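Local coordinates for protein protease Do-like 1, chloroplastic (PDB 3QO6) that acts as a serine protease of the chloroplast, required at high temperature, and may degrade damaged proteins, at residues 29-34 against 57-62; 64-69 against 105-110; 123-128 against 150-155. All coordinates share one frame; numbering follows the deposited sequence.

Contact 1. Residues 29-34 against 57-62; sequences SVVYIT and GFVWDK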
loop_
_atom_site.group_PDB
_atom_site.type_symbol
_atom_site.label_atom_id
_atom_site.label_comp_id
_atom_site.label_asym_id
_atom_site.label_seq_id
_atom_site.Cartn_x
_atom_site.Cartn_y
_atom_site.Cartn_z
ATOM N N SER B 29 39.557 16.980 7.887
ATOM C CA SER B 29 39.885 15.732 7.205
ATOM C C SER B 29 38.691 15.067 6.527
ATOM O O SER B 29 38.856 14.113 5.761
ATOM C CB SER B 29 40.463 14.718 8.186
ATOM O OG SER B 29 41.675 15.170 8.725
ATOM N N VAL B 30 37.486 15.543 6.796
ATOM C CA VAL B 30 36.315 14.886 6.215
ATOM C C VAL B 30 35.925 15.545 4.910
ATOM O O VAL B 30 36.087 16.746 4.768
ATOM C CB VAL B 30 35.104 14.853 7.259
ATOM C CG1 VAL B 30 33.851 14.303 6.633
ATOM C CG2 VAL B 30 35.480 13.962 8.450
ATOM N N VAL B 31 35.420 14.752 3.962
ATOM C CA VAL B 31 35.015 15.269 2.657
ATOM C C VAL B 31 33.619 14.798 2.237
ATOM O O VAL B 31 33.118 13.788 2.764
ATOM C CB VAL B 31 36.017 14.839 1.539
ATOM C CG1 VAL B 31 37.441 15.154 1.984
ATOM C CG2 VAL B 31 35.845 13.337 1.194
ATOM N N TYR B 32 33.008 15.533 1.290
ATOM C CA TYR B 32 31.689 15.207 0.751
ATOM C C TYR B 32 31.929 14.530 -0.623
ATOM O O TYR B 32 32.762 14.976 -1.386
ATOM C CB TYR B 32 30.883 16.503 0.618
ATOM C CG TYR B 32 29.373 16.346 0.412
ATOM C CD1 TYR B 32 28.457 16.965 1.286
ATOM C CD2 TYR B 32 28.855 15.640 -0.686
ATOM C CE1 TYR B 32 27.061 16.890 1.066
ATOM C CE2 TYR B 32 27.471 15.554 -0.920
ATOM C CZ TYR B 32 26.575 16.179 -0.044
ATOM O OH TYR B 32 25.210 16.075 -0.272
ATOM N N ILE B 33 31.220 13.453 -0.941
ATOM C CA ILE B 33 31.411 12.762 -2.216
ATOM C C ILE B 33 30.164 12.766 -3.107
ATOM O O ILE B 33 29.109 12.322 -2.684
ATOM C CB ILE B 33 31.818 11.278 -1.955
ATOM C CG1 ILE B 33 33.271 11.221 -1.451
ATOM C CG2 ILE B 33 31.591 10.413 -3.222
ATOM C CD1 ILE B 33 33.786 9.789 -1.175
ATOM N N THR B 34 30.263 13.242 -4.348
ATOM C CA THR B 34 29.067 13.203 -5.208
ATOM C C THR B 34 29.121 12.244 -6.393
ATOM O O THR B 34 29.985 12.339 -7.262
ATOM C CB THR B 34 28.686 14.561 -5.777
ATOM O OG1 THR B 34 29.115 15.595 -4.883
ATOM C CG2 THR B 34 27.153 14.618 -5.961
ATOM N N GLY B 57 33.670 10.749 3.107
ATOM C CA GLY B 57 34.961 10.095 3.111
ATOM C C GLY B 57 35.905 10.978 3.898
ATOM O O GLY B 57 35.530 12.055 4.381
ATOM N N PHE B 58 37.137 10.525 4.046
ATOM C CA PHE B 58 38.124 11.295 4.768
ATOM C C PHE B 58 39.431 11.226 3.999
ATOM O O PHE B 58 39.608 10.366 3.155
ATOM C CB PHE B 58 38.286 10.755 6.196
ATOM C CG PHE B 58 38.303 9.259 6.282
ATOM C CD1 PHE B 58 37.122 8.532 6.179
ATOM C CD2 PHE B 58 39.511 8.565 6.448
ATOM C CE1 PHE B 58 37.147 7.129 6.238
ATOM C CE2 PHE B 58 39.548 7.164 6.510
ATOM C CZ PHE B 58 38.378 6.448 6.403
ATOM N N VAL B 59 40.331 12.154 4.278
ATOM C CA VAL B 59 41.626 12.198 3.616
ATOM C C VAL B 59 42.539 11.177 4.258
ATOM O O VAL B 59 42.732 11.176 5.489
ATOM C CB VAL B 59 42.256 13.587 3.769
ATOM C CG1 VAL B 59 43.749 13.505 3.684
ATOM C CG2 VAL B 59 41.729 14.497 2.702
ATOM N N TRP B 60 43.122 10.317 3.435
ATOM C CA TRP B 60 43.999 9.313 3.981
ATOM C C TRP B 60 45.456 9.706 4.053
ATOM O O TRP B 60 46.154 9.304 4.978
ATOM C CB TRP B 60 43.874 8.032 3.194
ATOM C CG TRP B 60 44.660 6.958 3.796
ATOM C CD1 TRP B 60 45.856 6.493 3.366
ATOM C CD2 TRP B 60 44.303 6.168 4.945
ATOM N NE1 TRP B 60 46.275 5.454 4.164
ATOM C CE2 TRP B 60 45.343 5.232 5.145
ATOM C CE3 TRP B 60 43.203 6.155 5.826
ATOM C CZ2 TRP B 60 45.321 4.284 6.192
ATOM C CZ3 TRP B 60 43.183 5.207 6.868
ATOM C CH2 TRP B 60 44.238 4.289 7.038
ATOM N N ASP B 61 45.910 10.498 3.090
ATOM C CA ASP B 61 47.318 10.926 3.033
ATOM C C ASP B 61 47.564 12.176 2.202
ATOM O O ASP B 61 46.706 12.621 1.419
ATOM C CB ASP B 61 48.201 9.807 2.464
ATOM C CG ASP B 61 47.747 9.345 1.075
ATOM O OD1 ASP B 61 47.873 8.114 0.786
ATOM O OD2 ASP B 61 47.276 10.206 0.274
ATOM N N LYS B 62 48.769 12.717 2.341
ATOM C CA LYS B 62 49.126 13.923 1.605
ATOM C C LYS B 62 49.086 13.776 0.079
ATOM O O LYS B 62 49.026 14.788 -0.632
ATOM C CB LYS B 62 50.496 14.406 2.059
ATOM C CG LYS B 62 50.512 14.966 3.477
ATOM C CD LYS B 62 49.772 16.304 3.542
ATOM C CE LYS B 62 49.970 16.996 4.900
ATOM N NZ LYS B 62 49.270 18.305 4.952
#
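Val30 and Phe58 face each other as a non-hydrogen-bonded pair where strands 30-34 and 57-61 run antiparallel but strongly twisted, their axes 4.5 Å apart at 126°. The next pair, Val31 with Gly57, is hydrogen-bonded in both directions. Val31 N reaches Gly57 O at 2.7 Å with a nearly straight N-H, although the donor sits well above the carbonyl plane; the return bond, from Gly57 N to Val31 O, is longer (3.1 Å) and more bent. A third bond, Val59 N to Ser29 O at 2.9 Å, lies in the carbonyl plane, and that oxygen also receives a CA-H contact from Phe58.

Side chains from strand 30-34 meet the backbone of Gly57. Val31 holds CG2 between its own N and carbonyl carbon (chi1 -50° for CG1), which lays that methyl against Gly57 O at 3.4 Å, while its CG1 meets Val59 CG2 at 4.4 Å. With only hydrogens on its CA, Gly57 leaves the place beside it to Val31 CG2 and to Ile33, whose CD1 comes to 4.4 Å from Gly57 N. On the face of Val30 and Phe58, CG1 of Val30 rests on Gly57 O (3.6 Å), and the Phe58 ring turns away from strand 30-34 toward Pro183, Leu191 and Ile194. Ser29 OG is hydrogen-bonded to Arg115 O.

The Val30 and Phe58 face packs on strands of the second barrel, while the Val31 side probably looks into the first. This is the first hairpin, strands 30-40 and 47-61, of the N-terminal barrel in the two-barrel fold of chymotrypsin-like proteases.

Contact 2. Residues 64-69 against 105-110; sequences GHIVTN and LRIDAP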
loop_
_atom_site.group_PDB
_atom_site.type_symbol
_atom_site.label_atom_id
_atom_site.label_comp_id
_atom_site.label_asym_id
_atom_site.label_seq_id
_atom_site.Cartn_x
_atom_site.Cartn_y
_atom_site.Cartn_z
ATOM N N GLY B 64 46.695 12.951 -1.727
ATOM C CA GLY B 64 45.325 13.038 -2.227
ATOM C C GLY B 64 44.455 11.784 -2.239
ATOM O O GLY B 64 43.464 11.707 -2.974
ATOM N N HIS B 65 44.822 10.790 -1.438
ATOM C CA HIS B 65 44.023 9.577 -1.368
ATOM C C HIS B 65 42.845 9.781 -0.417
ATOM O O HIS B 65 43.001 10.293 0.693
ATOM C CB HIS B 65 44.885 8.410 -0.922
ATOM C CG HIS B 65 45.765 7.888 -2.005
ATOM N ND1 HIS B 65 47.085 7.545 -1.793
ATOM C CD2 HIS B 65 45.518 7.652 -3.315
ATOM C CE1 HIS B 65 47.612 7.119 -2.927
ATOM N NE2 HIS B 65 46.683 7.173 -3.867
ATOM N N ILE B 66 41.666 9.402 -0.897
ATOM C CA ILE B 66 40.424 9.532 -0.152
ATOM C C ILE B 66 39.791 8.139 0.060
ATOM O O ILE B 66 39.708 7.319 -0.879
ATOM C CB ILE B 66 39.430 10.456 -0.919
ATOM C CG1 ILE B 66 40.090 11.801 -1.241
ATOM C CG2 ILE B 66 38.181 10.678 -0.096
ATOM C CD1 ILE B 66 40.435 12.662 -0.024
ATOM N N VAL B 67 39.369 7.878 1.304
ATOM C CA VAL B 67 38.744 6.610 1.671
ATOM C C VAL B 67 37.230 6.731 1.790
ATOM O O VAL B 67 36.699 7.759 2.189
ATOM C CB VAL B 67 39.288 6.094 3.014
ATOM C CG1 VAL B 67 38.826 4.665 3.258
ATOM C CG2 VAL B 67 40.795 6.152 3.007
ATOM N N THR B 68 36.524 5.672 1.436
ATOM C CA THR B 68 35.086 5.708 1.545
ATOM C C THR B 68 34.542 4.306 1.439
ATOM O O THR B 68 35.284 3.339 1.394
ATOM C CB THR B 68 34.463 6.589 0.442
ATOM O OG1 THR B 68 33.100 6.870 0.771
ATOM C CG2 THR B 68 34.491 5.875 -0.904
ATOM N N ASN B 69 33.225 4.203 1.426
ATOM C CA ASN B 69 32.576 2.919 1.298
ATOM C C ASN B 69 32.495 2.669 -0.194
ATOM O O ASN B 69 32.232 3.589 -0.994
ATOM C CB ASN B 69 31.143 2.958 1.878
ATOM C CG ASN B 69 31.090 2.674 3.374
ATOM O OD1 ASN B 69 30.264 3.238 4.089
ATOM N ND2 ASN B 69 31.956 1.792 3.850
ATOM N N LEU B 105 39.962 6.542 -3.306
ATOM C CA LEU B 105 39.890 7.512 -4.377
ATOM C C LEU B 105 41.148 8.349 -4.356
ATOM O O LEU B 105 41.901 8.344 -3.368
ATOM C CB LEU B 105 38.691 8.423 -4.163
ATOM C CG LEU B 105 37.370 8.220 -4.905
ATOM C CD1 LEU B 105 37.044 6.766 -5.168
ATOM C CD2 LEU B 105 36.288 8.881 -4.073
ATOM N N ARG B 106 41.385 9.055 -5.458
ATOM C CA ARG B 106 42.532 9.946 -5.554
ATOM C C ARG B 106 42.065 11.210 -6.229
ATOM O O ARG B 106 41.240 11.180 -7.155
ATOM C CB ARG B 106 43.671 9.338 -6.373
ATOM C CG ARG B 106 45.037 9.977 -6.089
ATOM C CD ARG B 106 46.073 9.736 -7.211
ATOM N NE ARG B 106 47.394 10.266 -6.843
ATOM C CZ ARG B 106 48.426 9.523 -6.427
ATOM N NH1 ARG B 106 48.310 8.197 -6.334
ATOM N NH2 ARG B 106 49.570 10.104 -6.072
ATOM N N ILE B 107 42.564 12.329 -5.729
ATOM C CA ILE B 107 42.240 13.619 -6.297
ATOM C C ILE B 107 43.530 14.417 -6.403
ATOM O O ILE B 107 44.506 14.163 -5.682
ATOM C CB ILE B 107 41.198 14.424 -5.454
ATOM C CG1 ILE B 107 41.732 14.705 -4.054
ATOM C CG2 ILE B 107 39.878 13.681 -5.412
ATOM C CD1 ILE B 107 40.924 15.743 -3.298
ATOM N N ASP B 108 43.517 15.369 -7.332
ATOM C CA ASP B 108 44.638 16.258 -7.619
ATOM C C ASP B 108 44.427 17.517 -6.791
ATOM O O ASP B 108 43.791 18.464 -7.260
ATOM C CB ASP B 108 44.617 16.609 -9.112
ATOM C CG ASP B 108 45.791 17.466 -9.536
ATOM O OD1 ASP B 108 45.718 18.052 -10.638
ATOM O OD2 ASP B 108 46.786 17.550 -8.778
ATOM N N ALA B 109 44.950 17.541 -5.570
ATOM C CA ALA B 109 44.745 18.716 -4.725
ATOM C C ALA B 109 46.002 19.179 -4.014
ATOM O O ALA B 109 46.877 18.372 -3.700
ATOM C CB ALA B 109 43.645 18.434 -3.691
ATOM N N PRO B 110 46.097 20.493 -3.739
ATOM C CA PRO B 110 47.254 21.084 -3.052
ATOM C C PRO B 110 47.465 20.539 -1.627
ATOM O O PRO B 110 46.648 20.757 -0.735
ATOM C CB PRO B 110 46.945 22.583 -3.087
ATOM C CG PRO B 110 45.435 22.637 -3.167
ATOM C CD PRO B 110 45.108 21.525 -4.113
#
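Ile66 and Leu105 pair across adjoining antiparallel strands of the first beta-barrel of the protease domain, where strand 65-69 lies next to 102-107. The pair is hydrogen-bonded in both directions: Ile66 N to Leu105 O at 2.7 Å, with the donor well above the carbonyl plane, and Leu105 N to Ile66 O at 2.6 Å, in plane. Ile107 N adds a bond to Gly64 O (3.0 Å), just where the positive phi of Gly64 leads the chain into its strand.

Ile66 and Leu105 meet at their roots, CB to CB at 3.9 Å, while CG1 of Ile66 lies alongside CG1 of Ile107. Leu105 and Ile107 continue onto Val81 of strand 78-82, which makes this face part of the apolar barrel interior. The opposite face carries His65 and Arg106. The extended Arg106 side chain runs past the ring, its CG 3.7 Å from His65 CD2, and sets its guanidinium at 77° to the imidazole plane. His65 CD2 also brings the ring edge to Leu105 O.

Although His65 NE2 and Arg106 NH1 are only 3.1 Å apart, their angle is too poor for a hydrogen bond. ND1 of the same ring is hydrogen-bonded to Asp61 OD1. The carboxylate would tend to favour a protonated imidazole and the guanidinium to oppose it, so the ring probably feels two competing influences, whereas the Ile66 face depends on apolar packing.

Contact 3. Residues 123-128 against 150-155; sequences ADLLVG and SGLRRE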
loop_
_atom_site.group_PDB
_atom_site.type_symbol
_atom_site.label_atom_id
_atom_site.label_comp_id
_atom_site.label_asym_id
_atom_site.label_seq_id
_atom_site.Cartn_x
_atom_site.Cartn_y
_atom_site.Cartn_z
ATOM N N ALA B 123 41.848 -2.700 17.551
ATOM C CA ALA B 123 41.987 -3.924 18.335
ATOM C C ALA B 123 41.763 -3.757 19.831
ATOM O O ALA B 123 41.323 -4.687 20.466
ATOM C CB ALA B 123 43.349 -4.542 18.098
ATOM N N ASP B 124 42.053 -2.586 20.394
ATOM C CA ASP B 124 41.878 -2.374 21.838
ATOM C C ASP B 124 40.562 -1.738 22.305
ATOM O O ASP B 124 40.417 -1.387 23.480
ATOM C CB ASP B 124 43.001 -1.494 22.366
ATOM C CG ASP B 124 44.344 -2.030 22.038
ATOM O OD1 ASP B 124 44.487 -3.280 22.005
ATOM O OD2 ASP B 124 45.257 -1.201 21.823
ATOM N N LEU B 125 39.612 -1.561 21.400
ATOM C CA LEU B 125 38.367 -0.919 21.767
ATOM C C LEU B 125 37.615 -1.658 22.886
ATOM O O LEU B 125 37.709 -2.889 23.030
ATOM C CB LEU B 125 37.503 -0.740 20.501
ATOM C CG LEU B 125 38.152 0.131 19.401
ATOM C CD1 LEU B 125 37.306 0.136 18.162
ATOM C CD2 LEU B 125 38.341 1.573 19.894
ATOM N N LEU B 126 36.893 -0.878 23.691
ATOM C CA LEU B 126 36.093 -1.397 24.805
ATOM C C LEU B 126 34.661 -0.854 24.745
ATOM O O LEU B 126 34.455 0.358 24.582
ATOM C CB LEU B 126 36.711 -0.958 26.117
ATOM C CG LEU B 126 38.045 -1.588 26.481
ATOM C CD1 LEU B 126 38.734 -0.695 27.483
ATOM C CD2 LEU B 126 37.820 -3.030 27.017
ATOM N N VAL B 127 33.670 -1.732 24.863
ATOM C CA VAL B 127 32.277 -1.264 24.875
ATOM C C VAL B 127 32.131 -0.190 25.946
ATOM O O VAL B 127 32.616 -0.353 27.075
ATOM C CB VAL B 127 31.306 -2.393 25.205
ATOM C CG1 VAL B 127 29.915 -1.826 25.523
ATOM C CG2 VAL B 127 31.237 -3.331 24.032
ATOM N N GLY B 128 31.480 0.914 25.600
ATOM C CA GLY B 128 31.302 1.977 26.571
ATOM C C GLY B 128 32.155 3.205 26.291
ATOM O O GLY B 128 31.795 4.303 26.732
ATOM N N SER B 150 28.777 0.354 21.244
ATOM C CA SER B 150 27.744 -0.500 21.815
ATOM C C SER B 150 28.121 -1.947 21.794
ATOM O O SER B 150 27.586 -2.760 22.569
ATOM C CB SER B 150 26.445 -0.358 21.033
ATOM O OG SER B 150 25.897 0.926 21.196
ATOM N N GLY B 151 29.014 -2.273 20.870
ATOM C CA GLY B 151 29.441 -3.648 20.704
ATOM C C GLY B 151 30.673 -3.770 19.829
ATOM O O GLY B 151 31.029 -2.865 19.040
ATOM N N LEU B 152 31.330 -4.912 19.977
ATOM C CA LEU B 152 32.533 -5.205 19.227
ATOM C C LEU B 152 32.465 -6.595 18.623
ATOM O O LEU B 152 31.659 -7.422 19.043
ATOM C CB LEU B 152 33.735 -5.087 20.154
ATOM C CG LEU B 152 33.876 -3.623 20.539
ATOM C CD1 LEU B 152 34.851 -3.428 21.691
ATOM C CD2 LEU B 152 34.311 -2.862 19.272
ATOM N N ARG B 153 33.301 -6.846 17.620
ATOM C CA ARG B 153 33.347 -8.161 16.990
ATOM C C ARG B 153 32.001 -8.665 16.448
ATOM O O ARG B 153 31.711 -9.861 16.499
ATOM C CB ARG B 153 33.939 -9.172 17.989
ATOM C CG ARG B 153 35.416 -8.873 18.363
ATOM C CD ARG B 153 35.725 -9.109 19.852
ATOM N NE ARG B 153 36.299 -7.923 20.513
ATOM C CZ ARG B 153 36.003 -7.561 21.765
ATOM N NH1 ARG B 153 35.142 -8.283 22.476
ATOM N NH2 ARG B 153 36.560 -6.487 22.326
ATOM N N ARG B 154 31.193 -7.764 15.900
ATOM C CA ARG B 154 29.897 -8.151 15.346
ATOM C C ARG B 154 30.087 -8.601 13.910
ATOM O O ARG B 154 31.041 -8.177 13.256
ATOM C CB ARG B 154 28.929 -6.958 15.313
ATOM C CG ARG B 154 28.731 -6.216 16.621
ATOM C CD ARG B 154 28.194 -7.127 17.716
ATOM N NE ARG B 154 27.486 -6.364 18.736
ATOM C CZ ARG B 154 27.046 -6.861 19.893
ATOM N NH1 ARG B 154 27.239 -8.139 20.201
ATOM N NH2 ARG B 154 26.396 -6.073 20.735
ATOM N N GLU B 155 29.174 -9.443 13.424
ATOM C CA GLU B 155 29.182 -9.890 12.034
ATOM C C GLU B 155 27.894 -9.381 11.403
ATOM O O GLU B 155 26.819 -9.585 11.955
ATOM C CB GLU B 155 29.221 -11.418 11.913
ATOM C CG GLU B 155 28.910 -11.923 10.483
ATOM C CD GLU B 155 28.821 -13.454 10.373
ATOM O OE1 GLU B 155 29.780 -14.150 10.806
ATOM O OE2 GLU B 155 27.795 -13.960 9.842
#
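Leu125 and Val127 pack on Leu152 and its neighbours at a corner of strand 143-157, in the second barrel of the protease domain. The strand has just passed through a classic beta bulge, in which Ser150 and Gly151 both face Gln170, and it turns at Leu152 and Arg153. No hydrogen bond joins 123-128 to 150-155; the contact is made mainly by apolar side-chain atoms and main chain.

Leu152 points toward the loop and spreads both methyls over Leu125, with CD1 and CD2 each 4.0 Å from Leu125 CB. CD1 also presses on the main chain, 3.2 Å from Leu125 O, and approaches Val127 CG2 at 4.3 Å. Val127 straddles the bulge: with CG1 anti to its backbone N (chi1 167°), that methyl lies 3.9 Å from Ser150 O, leaving CG2 to touch Gly151 CA at 3.8 Å. The Arg153 side chain, bent at chi2 and chi3, folds back until one guanidinium face lies over Leu152 CB. The edge of the guanidinium, at NH2, is turned to Leu125 O, but at 3.8 Å the two are not hydrogen-bonded.

Leu125 also packs on Ile169 of strand 168-171, and Gly128 pairs through its backbone with Ile149. A second subunit of the assembly reaches this region too: its Leu144 packs on Val127 and supplies the carbonyl oxygen hydrogen-bonded to Ser150 OG, so the loop and strand 143-157 sit together beside a subunit interface.

How the contacts relate
Contacts 1 and 2 are buried and consecutive in one barrel: strand 47-61 pairs on to strand 65-69, with Trp60 N probably hydrogen-bonded to His65 O at 2.7 Å and Val59 CG2 packed on Ile66 CD1. Their centres are about 6 Å apart, and both rely on backbone bonds with apolar side chains on the inner face; contact 2 adds a close but unbonded approach of a histidine and an arginine on its other face. Contact 3, its centre about 25 Å from that of contact 1 and 28 Å from that of contact 2, belongs to the other barrel. Partly buried beside another subunit, it joins a loop to a bent strand by methyl packing: chemistry follows position in the fold.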